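Local coordinates for protein inactive glucansucrase (Lactobacillus reuteri, PDB 5JBD) that is an inactive glucansucrase of glycoside hydrolase family 70, built around a TIM-type beta/alpha barrel, at residues N368-R373 with T383-F388; I452-S455 with V460-V463. All coordinates share one frame; numbering follows the deposited sequence.

Contact 1 (N368-R373 with T383-F388)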
loop_
_atom_site.group_PDB
_atom_site.type_symbol
_atom_site.label_atom_id
_atom_site.label_comp_id
_atom_site.label_asym_id
_atom_site.label_seq_id
_atom_site.Cartn_x
_atom_site.Cartn_y
_atom_site.Cartn_z
ATOM N N ASN A 368 -6.197 26.115 5.580
ATOM C CA ASN A 368 -6.621 24.881 4.881
ATOM C C ASN A 368 -5.800 23.671 5.341
ATOM O O ASN A 368 -4.980 23.107 4.610
ATOM C CB ASN A 368 -6.628 25.103 3.364
ATOM C CG ASN A 368 -7.660 26.153 2.932
ATOM O OD1 ASN A 368 -8.375 26.731 3.758
ATOM N ND2 ASN A 368 -7.752 26.388 1.635
ATOM N N SER A 369 -6.045 23.330 6.601
ATOM C CA SER A 369 -5.426 22.221 7.317
ATOM C C SER A 369 -6.399 21.809 8.400
ATOM O O SER A 369 -7.323 22.564 8.716
ATOM C CB SER A 369 -4.098 22.677 7.920
ATOM O OG SER A 369 -3.659 21.870 8.975
ATOM N N ILE A 370 -6.203 20.633 8.990
ATOM C CA ILE A 370 -6.985 20.244 10.182
ATOM C C ILE A 370 -6.767 21.222 11.369
ATOM O O ILE A 370 -7.607 21.290 12.254
ATOM C CB ILE A 370 -6.722 18.765 10.596
ATOM C CG1 ILE A 370 -7.894 18.197 11.415
ATOM C CG2 ILE A 370 -5.377 18.600 11.317
ATOM C CD1 ILE A 370 -9.159 17.986 10.613
ATOM N N VAL A 371 -5.657 21.973 11.371
ATOM C CA VAL A 371 -5.416 23.060 12.333
ATOM C C VAL A 371 -5.335 24.447 11.655
ATOM O O VAL A 371 -4.535 24.659 10.728
ATOM C CB VAL A 371 -4.091 22.834 13.097
ATOM C CG1 VAL A 371 -3.982 23.778 14.291
ATOM C CG2 VAL A 371 -3.966 21.365 13.539
ATOM N N ASN A 372 -6.150 25.392 12.142
ATOM C CA ASN A 372 -6.052 26.801 11.747
ATOM C C ASN A 372 -4.895 27.412 12.519
ATOM O O ASN A 372 -4.856 27.303 13.740
ATOM C CB ASN A 372 -7.358 27.536 12.053
ATOM C CG ASN A 372 -7.304 29.007 11.675
ATOM O OD1 ASN A 372 -6.547 29.778 12.259
ATOM N ND2 ASN A 372 -8.101 29.398 10.711
ATOM N N ARG A 373 -3.942 28.026 11.819
ATOM C CA ARG A 373 -2.722 28.510 12.462
ATOM C C ARG A 373 -2.578 30.046 12.382
ATOM O O ARG A 373 -1.476 30.574 12.456
ATOM C CB ARG A 373 -1.495 27.797 11.884
ATOM C CG ARG A 373 -1.473 26.308 12.188
ATOM C CD ARG A 373 -0.208 25.609 11.670
ATOM N NE ARG A 373 -0.161 24.212 12.131
ATOM C CZ ARG A 373 -0.724 23.172 11.507
ATOM N NH1 ARG A 373 -1.376 23.324 10.351
ATOM N NH2 ARG A 373 -0.643 21.962 12.045
ATOM N N THR A 383 -6.629 18.520 16.888
ATOM C CA THR A 383 -6.619 17.084 16.627
ATOM C C THR A 383 -5.178 16.582 16.477
ATOM O O THR A 383 -4.468 17.051 15.568
ATOM C CB THR A 383 -7.389 16.781 15.343
ATOM O OG1 THR A 383 -8.712 17.295 15.482
ATOM C CG2 THR A 383 -7.431 15.272 15.061
ATOM N N PRO A 384 -4.732 15.645 17.364
ATOM C CA PRO A 384 -3.381 15.067 17.241
ATOM C C PRO A 384 -3.165 14.491 15.860
ATOM O O PRO A 384 -3.960 13.659 15.409
ATOM C CB PRO A 384 -3.373 13.952 18.308
ATOM C CG PRO A 384 -4.340 14.422 19.327
ATOM C CD PRO A 384 -5.432 15.101 18.555
ATOM N N ASN A 385 -2.148 14.977 15.155
ATOM C CA ASN A 385 -2.021 14.681 13.735
ATOM C C ASN A 385 -0.570 14.599 13.280
ATOM O O ASN A 385 0.334 15.115 13.946
ATOM C CB ASN A 385 -2.771 15.710 12.884
ATOM C CG ASN A 385 -2.098 17.060 12.877
ATOM O OD1 ASN A 385 -1.234 17.341 12.036
ATOM N ND2 ASN A 385 -2.445 17.884 13.850
ATOM N N TRP A 386 -0.373 13.920 12.154
ATOM C CA TRP A 386 0.906 13.887 11.443
ATOM C C TRP A 386 0.717 14.466 10.033
ATOM O O TRP A 386 -0.370 14.381 9.457
ATOM C CB TRP A 386 1.553 12.479 11.413
ATOM C CG TRP A 386 0.814 11.356 10.754
ATOM C CD1 TRP A 386 -0.442 10.883 11.057
ATOM C CD2 TRP A 386 1.326 10.484 9.736
ATOM N NE1 TRP A 386 -0.749 9.801 10.263
ATOM C CE2 TRP A 386 0.322 9.524 9.458
ATOM C CE3 TRP A 386 2.537 10.420 9.033
ATOM C CZ2 TRP A 386 0.488 8.519 8.495
ATOM C CZ3 TRP A 386 2.705 9.413 8.083
ATOM C CH2 TRP A 386 1.676 8.484 7.817
ATOM N N SER A 387 1.742 15.153 9.543
ATOM C CA SER A 387 1.637 15.885 8.282
ATOM C C SER A 387 2.895 15.631 7.477
ATOM O O SER A 387 3.919 15.220 8.027
ATOM C CB SER A 387 1.437 17.397 8.535
ATOM O OG SER A 387 2.463 17.922 9.374
ATOM N N PHE A 388 2.833 15.923 6.189
ATOM C CA PHE A 388 3.950 15.647 5.300
ATOM C C PHE A 388 3.956 16.553 4.075
ATOM O O PHE A 388 2.907 17.050 3.647
ATOM C CB PHE A 388 3.879 14.168 4.849
ATOM C CG PHE A 388 2.613 13.840 4.118
ATOM C CD1 PHE A 388 1.437 13.600 4.825
ATOM C CD2 PHE A 388 2.570 13.863 2.737
ATOM C CE1 PHE A 388 0.249 13.335 4.164
ATOM C CE2 PHE A 388 1.383 13.610 2.063
ATOM C CZ PHE A 388 0.231 13.332 2.775
HETATM O O HOH W 1 -7.321 20.558 15.074
HETATM O O HOH W 2 -0.894 19.597 10.425
#
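With CG set between the backbone N and the carbonyl carbon (chi1 71°), Asn385 turns its amide toward the loop 368-373, where it meets CG2 of Ile370 and CG2 of Val371. Ile370 CG2, itself between N and C while CG1 runs anti to N (chi1 -157°), lies 3.9 Å from Asn385 ND2; the two side chains run antiparallel alongside each other, the methyl beside the amide. Val371 CG2 reaches the same nitrogen at 3.8 Å. The N-H groups of ND2 are spent within its own segment and beyond: on Thr383 O, by a nearly straight bond of 2.8 Å in the amide plane, and on Asp458 O, so the amide is fixed in rotation. Ile370 CG1 also rests against Thr383 CB at 4.2 Å. Asn385 belongs to strand 385-388, one of the parallel strands of the barrel, and residues 368-373 follow helix 364-367. No direct hydrogen bond joins the segments; two waters do. One bridges Ile370 O and Thr383 N, the other Arg373 NH2 and Asn385 OD1, which also bonds Thr459 OG1. Within the loop, Ser369 OG accepts from Val371 N at 3.1 Å, forming an ST turn, and from Arg373 NH1 at 3.0 Å, the hydroxyl oxygen sitting 20° out of the guanidinium plane. Val371 CB sits above one face, displaced toward the rim; Asp342 OD2 also pairs with Ser369 OG.

Contact 2 (I452-S455 with V460-V463)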
loop_
_atom_site.group_PDB
_atom_site.type_symbol
_atom_site.label_atom_id
_atom_site.label_comp_id
_atom_site.label_asym_id
_atom_site.label_seq_id
_atom_site.Cartn_x
_atom_site.Cartn_y
_atom_site.Cartn_z
ATOM N N ILE A 452 7.603 25.421 6.103
ATOM C CA ILE A 452 6.272 25.501 6.697
ATOM C C ILE A 452 5.988 24.256 7.543
ATOM O O ILE A 452 5.628 24.370 8.725
ATOM C CB ILE A 452 5.168 25.690 5.607
ATOM C CG1 ILE A 452 5.298 27.055 4.906
ATOM C CG2 ILE A 452 3.768 25.489 6.183
ATOM C CD1 ILE A 452 4.968 28.266 5.771
ATOM N N LEU A 453 6.166 23.069 6.942
ATOM C CA LEU A 453 5.917 21.813 7.639
ATOM C C LEU A 453 6.673 21.721 8.979
ATOM O O LEU A 453 6.099 21.334 9.997
ATOM C CB LEU A 453 6.297 20.607 6.771
ATOM C CG LEU A 453 5.720 19.274 7.300
ATOM C CD1 LEU A 453 4.327 19.044 6.747
ATOM C CD2 LEU A 453 6.623 18.099 6.945
ATOM N N LEU A 454 7.944 22.082 8.971
ATOM C CA LEU A 454 8.799 21.893 10.139
ATOM C C LEU A 454 8.682 22.980 11.208
ATOM O O LEU A 454 9.205 22.808 12.311
ATOM C CB LEU A 454 10.249 21.721 9.693
ATOM C CG LEU A 454 10.485 20.436 8.860
ATOM C CD1 LEU A 454 11.861 20.456 8.212
ATOM C CD2 LEU A 454 10.326 19.173 9.701
ATOM N N SER A 455 8.045 24.100 10.883
ATOM C CA SER A 455 7.790 25.173 11.858
ATOM C C SER A 455 6.351 25.158 12.379
ATOM O O SER A 455 6.057 25.848 13.354
ATOM C CB SER A 455 8.131 26.545 11.255
ATOM O OG SER A 455 7.368 26.822 10.090
ATOM N N VAL A 460 2.873 16.382 14.247
ATOM C CA VAL A 460 4.117 15.636 14.138
ATOM C C VAL A 460 4.476 15.593 12.647
ATOM O O VAL A 460 3.851 14.863 11.884
ATOM C CB VAL A 460 4.009 14.206 14.723
ATOM C CG1 VAL A 460 5.346 13.478 14.597
ATOM C CG2 VAL A 460 3.545 14.262 16.175
ATOM N N PRO A 461 5.464 16.400 12.218
ATOM C CA PRO A 461 5.840 16.376 10.808
ATOM C C PRO A 461 6.580 15.099 10.436
ATOM O O PRO A 461 7.316 14.548 11.277
ATOM C CB PRO A 461 6.766 17.567 10.683
ATOM C CG PRO A 461 7.442 17.643 12.008
ATOM C CD PRO A 461 6.364 17.275 12.997
ATOM N N GLN A 462 6.373 14.658 9.189
ATOM C CA GLN A 462 7.015 13.482 8.636
ATOM C C GLN A 462 7.847 13.876 7.411
ATOM O O GLN A 462 7.296 14.384 6.442
ATOM C CB GLN A 462 5.958 12.431 8.286
ATOM C CG GLN A 462 6.414 11.213 7.475
ATOM C CD GLN A 462 5.894 11.237 6.033
ATOM O OE1 GLN A 462 4.693 11.120 5.809
ATOM N NE2 GLN A 462 6.793 11.390 5.063
ATOM N N VAL A 463 9.159 13.623 7.483
ATOM C CA VAL A 463 10.106 13.866 6.387
ATOM C C VAL A 463 10.192 12.602 5.503
ATOM O O VAL A 463 10.047 11.475 6.012
ATOM C CB VAL A 463 11.494 14.241 6.950
ATOM C CG1 VAL A 463 12.510 14.425 5.827
ATOM C CG2 VAL A 463 11.410 15.491 7.817
#
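Leu453 and Leu454, consecutive residues of the helical segment 452-455, grip the ring of Pro461 with differently set side chains. In Leu453 the CG atom is anti to the backbone N (chi1 -165°), and the side chain extends toward the strand. Its CD2 comes 3.8 Å from Pro461 CB, and CG lies almost as near to the same carbon, so one branch and the branch point together rest on the beta carbon of the ring. CD2 also reaches the backbone, 3.8 Å from Gln462 O. Leu454 takes the other common setting: CG lies beside N and anti to the carbonyl carbon (chi1 -65°), and although its first bond does not aim at the strand, chi2 of 169° extends CD1 and turns the other branch, CD2, onto the proline. That methyl stands 4.0 Å from both Pro461 CG and Pro461 CB, touching the CB-CG edge of the ring. The Leu454 side chain runs at about a right angle to the proline, whereas that of Leu453 passes at a slant. Leu454 CD2 then continues to Val463 CG2 at 4.3 Å, touching two residues of the strand. Residues 456-459 link the helix to the next parallel strand of the beta/alpha barrel, 460-464, which lies between 385-388 and 652-654. Helix 483-496 packs on the same side, with Leu489 and Met490 against Leu454, Met490 against Val463 and Arg493 against Pro461. Gln462 points its CB away from the helix; its NE2 bonds Thr390 O and only weakly, at 3.4 Å, Val463 O. Ser455 OG bonds back to Ala451 O, and Ser455 O is held by Arg515 NH1.

Overall arrangement
Contacts 1 and 2 follow one another along the chain and meet in the same parallel barrel sheet, where strands 385-388 and 460-464 are neighbours: Asn385 O faces Val460 N at 2.9 Å and Ser387 O faces Gln462 N at 2.8 Å, both probable hydrogen bonds. Their centres lie 10 Å apart. Contact 2 is fully buried and apolar, setting a helix against its own following strand. Contact 1 is only partly buried and sets a loop against strand 385-388 and the residues before it, where an amide meets methyl groups and waters link the polar atoms. The residues between the two segments of contact 2 reach back to contact 1.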